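Long-range contacts in fatty acid multifunctional protein (atmfp2) (Arabidopsis thaliana, PDB 2WTB), which catalyses the hydration of long-chain enoyl-CoAs and the NAD-dependent oxidation of 3-hydroxyacyl-CoAs in peroxisomal fatty acid beta-oxidation during seed germination: residues A[638-643]-A[670-675]; A[143-148]-A[275-280]; A[505-510]-A[560-565]; A[294-299]-A[486-491]; A[334-339]-A[480-485]. One frame throughout, in Å; residues are numbered along the deposited sequence.

Interaction 1 (A[638-643]-A[670-675]); sequences EACRVF and GIMFWA
Apolar packing does all the work between these two helical segments, and Met672 carries most of it. Its CG stands anti to the carbonyl carbon, beside the backbone N, and the chain then bends at chi2 (-71°) and again at chi3, so the thioether curls round rather than running straight out. That bend lays the sulphur against a small residue: Met672 SD is 3.6 Å from Ala639 CB. The terminal methyl reaches further along helix 624-644, where Met672 CE lies 4.3 Å from Cys640 SG and as far from Phe643 CD2, meeting the ring obliquely. Ile671 adds one branch, CG2, at 3.9 Å from Ala639 CB, so the alanine methyl touches two neighbouring side chains at once. The axes of the two short segments approach to 11.0 Å, crossing at -113°, a gap bridged mainly by the methionine.

The polar contacts lie within the segments or lead out of the pair. Glu638 and Arg641 form a salt bridge along one helix, OE1 to NH1 2.8 Å, although its hydrogen bond is weak; OE2 of the same glutamate pairs with Arg561 and Arg500. At the start of helix 671-678, Asp655 OD1 accepts from the backbone N of Met672 and Phe673. Within this all-helical region, the buried helix crossing thus depends on the fit of a flexible thioether, with charge kept on other faces.

Interaction 2 (A[143-148]-A[275-280]); sequences GVIPGF and SQVVKL
The main bump here is Val277, the last residue of helix 263-277, where the helix is only weakly bonded; it presses its two methyls into a shallow hollow formed by Gly143, Val144 and Ile145. CG2 stands anti to the backbone N and pushes against the floor of the hollow, a peptide carbonyl: Val277 CG2 is 3.3 Å from Gly143 O. The walls are aliphatic. On one side Val144 CG2 meets Val277 CG1 at 3.8 Å, the two valines crossing at about a right angle so that branch touches branch. On the other, Ile145 CG2 closes up on Val277 CG2, more loosely, at 4.3 Å. Both valines hold CG1 in the crowded position between backbone N and carbonyl carbon (chi1 73° in Val144, 76° in Val277). Val144 CG2 also brushes the next residue, Val278 CG2, at 4.4 Å, along the exposed margin.

Gly143 has a positive phi of 80°, which favours glycine. Beyond the helix end the chain makes a type I turn from Val277 to Leu280, and the carbonyl of Val277 is taken by Thr283 OG1. Ile145 continues the apolar surface onto Val273 and Ala274 of the same helix and Cys251 of helix 247-260.

The loop belongs to the crotonase-like hydratase part: Val144 packs beside Glu139, the predicted proton acceptor, and Phe148 N donates to Glu119, the predicted nucleophile. Between the two segments the fit is one of methyls and a carbonyl oxygen, so shape rather than polar bonding seats helix 263-277 against a loop that runs past the probable active site.

Interaction 3 (A[505-510]-A[560-565]); sequences YTQAAM and ERTYKS
One hydrogen bond ties helix 498-514 to the loop before helix 567-572. Gln507 stretches out from the helix, its chain extended beyond CG (chi2 178°), and its OE1 accepts from Tyr563 N at 2.8 Å. The N-H points well at the oxygen (160°), yet the donor stands above the carbonyl plane, 58° out of it, rather than on a lone pair.

Van der Waals contacts fill in around this bond. Gln507 OE1 also sits 3.2 Å from Thr562 CB, the two side chains lying side by side and pointing the same way, while Gln507 CG lies 3.6 Å from Tyr563 O. One turn further on, Met510 packs against Ser565, SD to CB 3.9 Å.

The polar ends of the loop turn back to the same helix or away: Tyr563 OH and Ser565 OG both bond to Glu514, and Arg561 pairs with Glu638. An alanine in place of Gln507 would remove this acceptor for Tyr563 N and would probably loosen the loop around Thr562. Within the dehydrogenase C-terminal region, the loop is therefore held along helix 498-514 by a main-chain donor and a buried amide oxygen, backed up by the carboxylate of Glu514.

Interaction 4 (A[294-299]-A[486-491]); sequences RGTAKV and TPVVVG
The tightest point is a hydroxyl on a main-chain carbonyl: Thr296 OG1 donates to Pro487 O at 2.8 Å, approaching nearly along the C=O axis (163°). OG1 gets there from the crowded position between backbone N and carbonyl carbon, chi1 64°, which leaves CG2 on the flank to touch Val488 CG1 at 3.9 Å. The same oxygen closes on the carbon beneath the hydroxyl, Thr296 CB to Pro487 O 3.0 Å. Three residues on, Val299 sets a single branch against a valine, its CG2 3.7 Å from both CB and CG2 of Val489, the side chains crossing obliquely.

Strand 486-491 is an edge strand of the eight-stranded sheet in the Rossmann-type NAD-binding domain. Its backbone bonds to strand 459-464 on one side, through Leu460 and Ile462, and on the other the linker following helix 281-294 covers it in place of a further strand.

Looser contacts lie toward the start of the strand. Thr486 CG2 is 4.1 Å from Thr296 OG1, and the Thr486 hydroxyl bonds instead to Gln293. In the linker itself, Ala297 and Lys298 are exposed to solvent, while Lys650 NZ takes up the carbonyls of Gly295 and Lys298.

Interaction 5 (A[334-339]-A[480-485]); sequences SNYPVI and GKKIKK
Two Schellman motifs meet here in the NAD-binding domain: one ends helix 322-332, with Asn335 at positive phi, and the other ends helix 470-482, with Lys484 in the same role. Ile483 sits at the centre, its CG2 reaching Ser334 OG at 3.5 Å and Tyr336 CE1 at 3.8 Å. The methyl stands anti to the carbonyl carbon of Ile483 and meets the tyrosine ring obliquely, the two side chains crossing at about a right angle. Tyr336 extends past it toward the last turn of the helix, where Lys482 CB lies at the ring edge, near its plane, 3.5 Å from Tyr336 OH. The lysine then bends at chi2 (-63°) and carries its amine away. A weak hydrogen bond at 3.5 Å runs from Ser334 OG to Lys482 O. A serine in place of Tyr336 would lack the ring and its OH, and would probably weaken the packing of Ile483 CG2 and of Lys482 CB between the two helix ends.

From Tyr336 the chain runs into strand 338-341, which lies between strands 315-318 and 380-383 in the sheet; Tyr336 also packs on Leu331 of helix 322-332. Helix 470-482 leads on through Lys485 to strand 486-491 at one edge of the sheet.

Interactions 1, 2 and 4 are buried, whereas 3 and 5 are only partly so. Chemistry does not simply follow depth: interactions 1 and 2 rest on apolar packing, interaction 4 sets a hydroxyl on a strand carbonyl, interaction 3 uses an amide oxygen, and interaction 5 has just a weak bond beside its apolar core. Interactions 4 and 5 adjoin in sequence and reach the same sheet, interaction 5 nested inside the loop that interaction 4 closes. Interactions 1 and 3 touch directly, Glu638 of one in a salt bridge with Arg561 of the other. Interaction 2, with one segment in the hydratase region, touches none of the others; its nearest atoms are about 8 Å from interaction 1.

Interaction 1 (A[638-643]-A[670-675])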
# COMPACT_ATOMS: atom_id res chain seq x y z
N GLU A 638 -17.68 14.05 6.48
CA GLU A 638 -18.11 12.78 7.05
C GLU A 638 -16.96 12.09 7.76
O GLU A 638 -17.15 11.47 8.81
CB GLU A 638 -18.69 11.87 5.96
CG GLU A 638 -19.44 10.67 6.49
CD GLU A 638 -20.64 11.05 7.33
OE1 GLU A 638 -21.33 12.04 6.99
OE2 GLU A 638 -20.91 10.36 8.34
N ALA A 639 -15.77 12.19 7.18
CA ALA A 639 -14.57 11.64 7.79
C ALA A 639 -14.36 12.24 9.18
O ALA A 639 -13.89 11.56 10.09
CB ALA A 639 -13.36 11.89 6.91
N CYS A 640 -14.70 13.52 9.32
CA CYS A 640 -14.55 14.21 10.59
C CYS A 640 -15.56 13.72 11.62
O CYS A 640 -15.22 13.58 12.80
CB CYS A 640 -14.68 15.72 10.40
SG CYS A 640 -13.28 16.46 9.54
N ARG A 641 -16.78 13.46 11.19
CA ARG A 641 -17.79 12.85 12.05
C ARG A 641 -17.27 11.51 12.56
O ARG A 641 -17.31 11.23 13.76
CB ARG A 641 -19.10 12.64 11.29
CG ARG A 641 -19.78 13.92 10.82
CD ARG A 641 -21.18 13.62 10.30
NE ARG A 641 -21.93 14.84 9.98
CZ ARG A 641 -22.02 15.36 8.76
NH1 ARG A 641 -21.40 14.78 7.74
NH2 ARG A 641 -22.72 16.47 8.56
N VAL A 642 -16.77 10.70 11.63
CA VAL A 642 -16.21 9.40 11.97
C VAL A 642 -15.04 9.53 12.94
O VAL A 642 -14.93 8.78 13.91
CB VAL A 642 -15.74 8.65 10.71
CG1 VAL A 642 -14.77 7.54 11.08
CG2 VAL A 642 -16.93 8.10 9.95
N PHE A 643 -14.17 10.50 12.68
CA PHE A 643 -12.99 10.71 13.51
C PHE A 643 -13.35 11.25 14.89
O PHE A 643 -12.78 10.84 15.90
CB PHE A 643 -12.01 11.66 12.81
CG PHE A 643 -10.77 11.93 13.60
CD1 PHE A 643 -10.03 10.88 14.13
CD2 PHE A 643 -10.33 13.22 13.80
CE1 PHE A 643 -8.88 11.13 14.85
CE2 PHE A 643 -9.18 13.47 14.52
CZ PHE A 643 -8.45 12.42 15.05
N GLY A 670 -4.10 11.16 1.66
CA GLY A 670 -5.31 10.56 2.20
C GLY A 670 -6.38 11.61 2.42
O GLY A 670 -6.08 12.80 2.45
N ILE A 671 -7.62 11.18 2.58
CA ILE A 671 -8.75 12.10 2.67
C ILE A 671 -8.55 13.16 3.76
O ILE A 671 -8.95 14.31 3.59
CB ILE A 671 -10.08 11.34 2.92
CG1 ILE A 671 -11.19 11.89 2.02
CG2 ILE A 671 -10.48 11.42 4.38
CD1 ILE A 671 -11.73 13.22 2.46
N MET A 672 -7.92 12.78 4.86
CA MET A 672 -7.71 13.71 5.97
C MET A 672 -6.43 14.52 5.80
O MET A 672 -6.43 15.73 6.02
CB MET A 672 -7.69 12.96 7.31
CG MET A 672 -9.01 12.31 7.68
SD MET A 672 -10.31 13.48 8.12
CE MET A 672 -9.65 14.15 9.65
N PHE A 673 -5.35 13.86 5.39
CA PHE A 673 -4.10 14.55 5.11
C PHE A 673 -4.31 15.61 4.03
O PHE A 673 -3.71 16.69 4.07
CB PHE A 673 -3.02 13.56 4.67
CG PHE A 673 -1.69 14.19 4.37
CD1 PHE A 673 -0.69 14.21 5.33
CD2 PHE A 673 -1.44 14.77 3.14
CE1 PHE A 673 0.54 14.79 5.06
CE2 PHE A 673 -0.22 15.35 2.86
CZ PHE A 673 0.77 15.36 3.82
N TRP A 674 -5.17 15.30 3.06
CA TRP A 674 -5.48 16.21 1.96
C TRP A 674 -6.31 17.38 2.46
O TRP A 674 -6.08 18.53 2.08
CB TRP A 674 -6.21 15.46 0.85
CG TRP A 674 -6.66 16.33 -0.29
CD1 TRP A 674 -5.88 16.91 -1.24
CD2 TRP A 674 -8.01 16.70 -0.60
NE1 TRP A 674 -6.65 17.63 -2.12
CE2 TRP A 674 -7.97 17.52 -1.75
CE3 TRP A 674 -9.25 16.44 -0.02
CZ2 TRP A 674 -9.11 18.06 -2.33
CZ3 TRP A 674 -10.39 16.98 -0.60
CH2 TRP A 674 -10.31 17.78 -1.74
N ALA A 675 -7.28 17.09 3.33
CA ALA A 675 -8.14 18.12 3.91
C ALA A 675 -7.32 19.20 4.61
O ALA A 675 -7.56 20.39 4.42
CB ALA A 675 -9.14 17.49 4.87

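Interaction 2 (A[143-148]-A[275-280])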
# COMPACT_ATOMS: atom_id res chain seq x y z
N GLY A 143 8.22 8.63 -3.34
CA GLY A 143 8.25 9.91 -4.01
C GLY A 143 9.63 10.53 -3.97
O GLY A 143 9.80 11.73 -4.21
N VAL A 144 10.63 9.71 -3.65
CA VAL A 144 12.01 10.17 -3.61
C VAL A 144 12.81 9.46 -4.70
O VAL A 144 12.26 8.65 -5.45
CB VAL A 144 12.63 9.93 -2.21
CG1 VAL A 144 12.91 8.46 -2.00
CG2 VAL A 144 13.89 10.77 -2.04
N ILE A 145 14.10 9.78 -4.81
CA ILE A 145 14.95 9.16 -5.82
C ILE A 145 16.22 8.57 -5.19
O ILE A 145 16.60 8.95 -4.09
CB ILE A 145 15.39 10.17 -6.90
CG1 ILE A 145 16.60 10.96 -6.41
CG2 ILE A 145 14.23 11.08 -7.28
CD1 ILE A 145 17.30 11.74 -7.49
N PRO A 146 16.87 7.64 -5.90
CA PRO A 146 18.18 7.13 -5.48
C PRO A 146 19.17 8.27 -5.34
O PRO A 146 19.33 9.05 -6.28
CB PRO A 146 18.58 6.21 -6.63
CG PRO A 146 17.29 5.78 -7.24
CD PRO A 146 16.37 6.96 -7.11
N GLY A 147 19.82 8.39 -4.19
CA GLY A 147 20.68 9.53 -3.92
C GLY A 147 22.11 9.17 -3.58
O GLY A 147 22.85 10.01 -3.06
N PHE A 148 22.51 7.94 -3.86
CA PHE A 148 23.87 7.51 -3.58
C PHE A 148 24.61 7.04 -4.83
O PHE A 148 25.67 6.43 -4.75
CB PHE A 148 23.89 6.40 -2.52
CG PHE A 148 23.45 6.87 -1.15
CD1 PHE A 148 22.44 6.21 -0.47
CD2 PHE A 148 24.05 7.96 -0.55
CE1 PHE A 148 22.04 6.63 0.78
CE2 PHE A 148 23.65 8.38 0.70
CZ PHE A 148 22.65 7.72 1.37
N SER A 275 17.73 16.65 -3.31
CA SER A 275 17.57 17.66 -2.27
C SER A 275 16.33 18.53 -2.48
O SER A 275 15.91 19.24 -1.57
CB SER A 275 18.82 18.55 -2.19
OG SER A 275 18.90 19.43 -3.30
N GLN A 276 15.76 18.46 -3.67
CA GLN A 276 14.57 19.25 -3.98
C GLN A 276 13.32 18.39 -4.08
O GLN A 276 12.21 18.88 -3.90
CB GLN A 276 14.78 20.07 -5.26
CG GLN A 276 15.15 19.24 -6.48
CD GLN A 276 15.71 20.08 -7.61
OE1 GLN A 276 15.83 21.30 -7.48
NE2 GLN A 276 16.06 19.43 -8.71
N VAL A 277 13.50 17.11 -4.37
CA VAL A 277 12.38 16.19 -4.49
C VAL A 277 11.71 15.95 -3.14
O VAL A 277 10.54 15.57 -3.07
CB VAL A 277 12.81 14.84 -5.10
CG1 VAL A 277 13.55 14.00 -4.06
CG2 VAL A 277 11.61 14.09 -5.63
N VAL A 278 12.47 16.17 -2.07
CA VAL A 278 11.96 15.97 -0.72
C VAL A 278 11.01 17.11 -0.33
O VAL A 278 10.28 17.01 0.65
CB VAL A 278 13.11 15.88 0.31
CG1 VAL A 278 12.57 15.70 1.72
CG2 VAL A 278 14.04 14.73 -0.05
N LYS A 279 11.02 18.18 -1.11
CA LYS A 279 10.21 19.35 -0.81
C LYS A 279 8.86 19.33 -1.53
O LYS A 279 8.00 20.17 -1.27
CB LYS A 279 10.98 20.63 -1.15
CG LYS A 279 12.29 20.76 -0.40
CD LYS A 279 13.09 21.96 -0.87
CE LYS A 279 14.48 21.98 -0.23
NZ LYS A 279 15.29 23.14 -0.69
N LEU A 280 8.68 18.36 -2.42
CA LEU A 280 7.42 18.21 -3.14
C LEU A 280 6.28 17.90 -2.18
O LEU A 280 6.48 17.23 -1.16
CB LEU A 280 7.52 17.12 -4.20
CG LEU A 280 8.47 17.37 -5.38
CD1 LEU A 280 8.57 16.13 -6.25
CD2 LEU A 280 8.01 18.56 -6.19

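Interaction 3 (A[505-510]-A[560-565])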
# COMPACT_ATOMS: atom_id res chain seq x y z
N TYR A 505 -20.06 10.92 -1.35
CA TYR A 505 -19.38 10.97 -2.64
C TYR A 505 -20.35 10.81 -3.81
O TYR A 505 -20.52 11.73 -4.62
CB TYR A 505 -18.34 9.86 -2.67
CG TYR A 505 -17.48 9.77 -3.92
CD1 TYR A 505 -16.62 10.80 -4.27
CD2 TYR A 505 -17.50 8.62 -4.70
CE1 TYR A 505 -15.82 10.70 -5.40
CE2 TYR A 505 -16.71 8.51 -5.82
CZ TYR A 505 -15.87 9.55 -6.17
OH TYR A 505 -15.08 9.43 -7.29
N THR A 506 -21.00 9.66 -3.89
CA THR A 506 -21.92 9.36 -4.98
C THR A 506 -23.18 10.24 -4.97
O THR A 506 -23.69 10.61 -6.02
CB THR A 506 -22.33 7.88 -4.98
OG1 THR A 506 -21.32 7.11 -5.64
CG2 THR A 506 -23.65 7.69 -5.70
N GLN A 507 -23.67 10.57 -3.78
CA GLN A 507 -24.89 11.37 -3.67
C GLN A 507 -24.65 12.82 -4.07
O GLN A 507 -25.50 13.44 -4.70
CB GLN A 507 -25.46 11.29 -2.26
CG GLN A 507 -25.95 9.90 -1.88
CD GLN A 507 -26.48 9.83 -0.46
OE1 GLN A 507 -26.71 10.85 0.18
NE2 GLN A 507 -26.68 8.61 0.04
N ALA A 508 -23.49 13.36 -3.70
CA ALA A 508 -23.14 14.72 -4.06
C ALA A 508 -23.04 14.84 -5.58
O ALA A 508 -23.46 15.84 -6.17
CB ALA A 508 -21.83 15.13 -3.42
N ALA A 509 -22.47 13.81 -6.20
CA ALA A 509 -22.34 13.77 -7.65
C ALA A 509 -23.71 13.79 -8.31
O ALA A 509 -23.99 14.63 -9.17
CB ALA A 509 -21.57 12.53 -8.06
N MET A 510 -24.58 12.87 -7.90
CA MET A 510 -25.90 12.74 -8.51
C MET A 510 -26.77 13.97 -8.29
O MET A 510 -27.58 14.31 -9.15
CB MET A 510 -26.60 11.48 -8.01
CG MET A 510 -25.99 10.19 -8.55
SD MET A 510 -27.08 8.77 -8.39
CE MET A 510 -26.07 7.49 -9.13
N GLU A 560 -31.38 13.21 7.10
CA GLU A 560 -31.21 14.65 6.95
C GLU A 560 -29.83 15.03 6.40
O GLU A 560 -29.46 16.20 6.40
CB GLU A 560 -31.45 15.36 8.28
N ARG A 561 -29.09 14.03 5.92
CA ARG A 561 -27.74 14.25 5.41
C ARG A 561 -27.53 13.50 4.11
O ARG A 561 -26.41 13.45 3.59
CB ARG A 561 -26.70 13.80 6.43
CG ARG A 561 -26.45 14.78 7.56
CD ARG A 561 -25.85 14.07 8.76
NE ARG A 561 -24.83 13.10 8.36
CZ ARG A 561 -24.32 12.18 9.18
NH1 ARG A 561 -24.73 12.11 10.44
NH2 ARG A 561 -23.41 11.33 8.73
N THR A 562 -28.59 12.89 3.59
CA THR A 562 -28.48 12.07 2.39
C THR A 562 -29.44 12.53 1.30
O THR A 562 -30.40 13.24 1.56
CB THR A 562 -28.74 10.58 2.70
OG1 THR A 562 -30.09 10.41 3.15
CG2 THR A 562 -27.80 10.08 3.78
N TYR A 563 -29.16 12.11 0.07
CA TYR A 563 -30.02 12.42 -1.06
C TYR A 563 -30.31 11.17 -1.89
O TYR A 563 -29.42 10.63 -2.54
CB TYR A 563 -29.40 13.50 -1.94
CG TYR A 563 -30.28 13.89 -3.11
CD1 TYR A 563 -31.36 14.74 -2.94
CD2 TYR A 563 -30.03 13.40 -4.39
CE1 TYR A 563 -32.16 15.09 -4.00
CE2 TYR A 563 -30.82 13.75 -5.46
CZ TYR A 563 -31.89 14.59 -5.26
OH TYR A 563 -32.69 14.95 -6.32
N LYS A 564 -31.56 10.73 -1.86
CA LYS A 564 -31.98 9.55 -2.61
C LYS A 564 -32.36 9.92 -4.04
O LYS A 564 -33.52 10.21 -4.33
CB LYS A 564 -33.16 8.86 -1.92
N SER A 565 -31.37 9.91 -4.93
CA SER A 565 -31.61 10.21 -6.34
C SER A 565 -32.33 9.05 -7.02
O SER A 565 -31.88 7.91 -6.97
CB SER A 565 -30.29 10.51 -7.05
OG SER A 565 -30.50 10.80 -8.42

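Interaction 4 (A[294-299]-A[486-491])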
# COMPACT_ATOMS: atom_id res chain seq x y z
N ARG A 294 1.76 1.70 8.38
CA ARG A 294 2.33 0.94 9.48
C ARG A 294 1.54 1.07 10.78
O ARG A 294 1.43 0.11 11.54
CB ARG A 294 3.77 1.38 9.72
CG ARG A 294 4.76 0.91 8.68
CD ARG A 294 6.17 1.23 9.13
NE ARG A 294 7.18 0.54 8.33
CZ ARG A 294 8.45 0.40 8.70
NH1 ARG A 294 8.86 0.90 9.86
NH2 ARG A 294 9.31 -0.24 7.92
N GLY A 295 1.00 2.26 11.02
CA GLY A 295 0.40 2.57 12.30
C GLY A 295 -1.04 2.14 12.50
O GLY A 295 -1.65 2.46 13.52
N THR A 296 -1.60 1.42 11.53
CA THR A 296 -3.00 1.02 11.61
C THR A 296 -3.21 -0.09 12.64
O THR A 296 -4.33 -0.31 13.10
CB THR A 296 -3.53 0.54 10.25
OG1 THR A 296 -2.82 -0.64 9.84
CG2 THR A 296 -3.37 1.63 9.20
N ALA A 297 -2.13 -0.78 12.99
CA ALA A 297 -2.21 -1.88 13.94
C ALA A 297 -2.02 -1.40 15.38
O ALA A 297 -2.09 -2.18 16.32
CB ALA A 297 -1.18 -2.94 13.61
N LYS A 298 -1.79 -0.10 15.53
CA LYS A 298 -1.62 0.49 16.86
C LYS A 298 -2.93 1.08 17.37
O LYS A 298 -3.29 2.20 17.04
CB LYS A 298 -0.52 1.55 16.84
CG LYS A 298 -0.37 2.30 18.15
CD LYS A 298 0.97 3.02 18.22
CE LYS A 298 2.12 2.03 18.12
NZ LYS A 298 3.44 2.72 18.20
N VAL A 299 -3.65 0.30 18.18
CA VAL A 299 -4.92 0.73 18.74
C VAL A 299 -4.84 0.82 20.26
O VAL A 299 -4.87 -0.21 20.95
CB VAL A 299 -6.05 -0.23 18.35
CG1 VAL A 299 -7.40 0.29 18.85
CG2 VAL A 299 -6.07 -0.44 16.85
N THR A 486 -4.08 -5.10 4.91
CA THR A 486 -3.81 -3.97 5.78
C THR A 486 -5.05 -3.67 6.62
O THR A 486 -6.04 -3.15 6.12
CB THR A 486 -3.41 -2.71 4.99
OG1 THR A 486 -2.09 -2.90 4.46
CG2 THR A 486 -3.41 -1.49 5.89
N PRO A 487 -4.98 -4.02 7.91
CA PRO A 487 -6.13 -3.92 8.82
C PRO A 487 -6.27 -2.54 9.42
O PRO A 487 -5.27 -1.92 9.79
CB PRO A 487 -5.78 -4.91 9.94
CG PRO A 487 -4.48 -5.57 9.53
CD PRO A 487 -3.83 -4.63 8.58
N VAL A 488 -7.51 -2.06 9.50
CA VAL A 488 -7.84 -0.92 10.35
C VAL A 488 -8.92 -1.35 11.33
O VAL A 488 -9.85 -2.06 10.96
CB VAL A 488 -8.32 0.30 9.54
CG1 VAL A 488 -7.15 0.95 8.82
CG2 VAL A 488 -9.40 -0.11 8.55
N VAL A 489 -8.77 -0.95 12.59
CA VAL A 489 -9.75 -1.31 13.61
C VAL A 489 -10.77 -0.20 13.78
O VAL A 489 -10.49 0.84 14.37
CB VAL A 489 -9.07 -1.61 14.97
CG1 VAL A 489 -10.12 -1.89 16.03
CG2 VAL A 489 -8.11 -2.78 14.84
N VAL A 490 -11.97 -0.43 13.27
CA VAL A 490 -13.02 0.59 13.31
C VAL A 490 -14.14 0.19 14.26
O VAL A 490 -14.26 -0.97 14.66
CB VAL A 490 -13.60 0.87 11.91
CG1 VAL A 490 -12.50 1.34 10.97
CG2 VAL A 490 -14.29 -0.37 11.35
N GLY A 491 -14.97 1.17 14.63
CA GLY A 491 -16.05 0.95 15.58
C GLY A 491 -17.34 0.56 14.90
O GLY A 491 -17.50 0.72 13.69

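Interaction 5 (A[334-339]-A[480-485])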
# COMPACT_ATOMS: atom_id res chain seq x y z
N SER A 334 -2.87 -18.60 2.35
CA SER A 334 -1.92 -18.37 3.43
C SER A 334 -1.87 -19.58 4.37
O SER A 334 -1.79 -19.43 5.59
CB SER A 334 -2.30 -17.11 4.22
OG SER A 334 -2.31 -15.97 3.38
N ASN A 335 -1.91 -20.77 3.78
CA ASN A 335 -1.95 -22.02 4.54
C ASN A 335 -2.85 -22.01 5.77
O ASN A 335 -2.41 -22.32 6.88
CB ASN A 335 -0.53 -22.52 4.89
CG ASN A 335 0.36 -21.42 5.43
OD1 ASN A 335 0.76 -20.51 4.70
ND2 ASN A 335 0.70 -21.51 6.71
N TYR A 336 -4.12 -21.66 5.56
CA TYR A 336 -5.14 -21.77 6.60
C TYR A 336 -6.13 -22.86 6.22
O TYR A 336 -6.81 -22.75 5.20
CB TYR A 336 -5.89 -20.45 6.77
CG TYR A 336 -5.22 -19.44 7.67
CD1 TYR A 336 -4.71 -18.25 7.15
CD2 TYR A 336 -5.11 -19.66 9.04
CE1 TYR A 336 -4.10 -17.32 7.97
CE2 TYR A 336 -4.50 -18.73 9.86
CZ TYR A 336 -4.00 -17.56 9.33
OH TYR A 336 -3.39 -16.64 10.14
N PRO A 337 -6.22 -23.92 7.03
CA PRO A 337 -7.23 -24.95 6.78
C PRO A 337 -8.63 -24.34 6.86
O PRO A 337 -9.05 -23.92 7.94
CB PRO A 337 -7.02 -25.94 7.93
CG PRO A 337 -5.60 -25.72 8.36
CD PRO A 337 -5.36 -24.25 8.18
N VAL A 338 -9.33 -24.28 5.74
CA VAL A 338 -10.64 -23.63 5.70
C VAL A 338 -11.76 -24.61 5.37
O VAL A 338 -11.60 -25.50 4.53
CB VAL A 338 -10.66 -22.48 4.68
CG1 VAL A 338 -12.08 -22.02 4.41
CG2 VAL A 338 -9.80 -21.32 5.18
N ILE A 339 -12.89 -24.44 6.04
CA ILE A 339 -14.04 -25.31 5.83
C ILE A 339 -15.30 -24.49 5.54
O ILE A 339 -15.72 -23.67 6.36
CB ILE A 339 -14.28 -26.23 7.04
CG1 ILE A 339 -15.70 -26.80 7.00
CG2 ILE A 339 -14.05 -25.48 8.33
CD1 ILE A 339 -16.07 -27.56 8.25
N GLY A 480 -5.08 -10.72 9.83
CA GLY A 480 -5.08 -9.80 8.71
C GLY A 480 -3.70 -9.64 8.12
O GLY A 480 -3.53 -9.67 6.90
N LYS A 481 -2.70 -9.48 8.99
CA LYS A 481 -1.32 -9.34 8.55
C LYS A 481 -0.83 -10.62 7.88
O LYS A 481 -0.10 -10.58 6.89
CB LYS A 481 -0.42 -8.97 9.73
CG LYS A 481 1.03 -8.73 9.36
CD LYS A 481 1.83 -8.22 10.54
CE LYS A 481 3.27 -7.92 10.14
NZ LYS A 481 4.05 -7.34 11.27
N LYS A 482 -1.25 -11.76 8.43
CA LYS A 482 -0.84 -13.06 7.90
C LYS A 482 -1.32 -13.27 6.47
O LYS A 482 -0.69 -13.98 5.69
CB LYS A 482 -1.38 -14.18 8.79
CG LYS A 482 -0.91 -14.12 10.24
CD LYS A 482 0.60 -14.28 10.34
CE LYS A 482 1.04 -14.38 11.79
NZ LYS A 482 2.51 -14.58 11.92
N ILE A 483 -2.45 -12.65 6.12
CA ILE A 483 -3.01 -12.80 4.78
C ILE A 483 -2.79 -11.55 3.92
O ILE A 483 -3.65 -11.17 3.13
CB ILE A 483 -4.52 -13.14 4.82
CG1 ILE A 483 -5.29 -12.08 5.61
CG2 ILE A 483 -4.73 -14.51 5.43
CD1 ILE A 483 -6.77 -12.36 5.72
N LYS A 484 -1.63 -10.93 4.10
CA LYS A 484 -1.21 -9.81 3.26
C LYS A 484 -2.26 -8.72 3.13
O LYS A 484 -2.39 -8.08 2.08
CB LYS A 484 -0.80 -10.32 1.88
CG LYS A 484 0.16 -11.50 1.92
CD LYS A 484 1.38 -11.20 2.78
CE LYS A 484 2.39 -12.33 2.74
NZ LYS A 484 1.81 -13.63 3.20
N LYS A 485 -3.01 -8.49 4.20
CA LYS A 485 -4.01 -7.43 4.23
C LYS A 485 -3.52 -6.29 5.11
O LYS A 485 -2.63 -6.48 5.95
CB LYS A 485 -5.34 -7.96 4.78
CG LYS A 485 -6.08 -8.90 3.85
CD LYS A 485 -7.05 -8.14 2.96
CE LYS A 485 -7.93 -9.09 2.17
NZ LYS A 485 -7.16 -9.79 1.09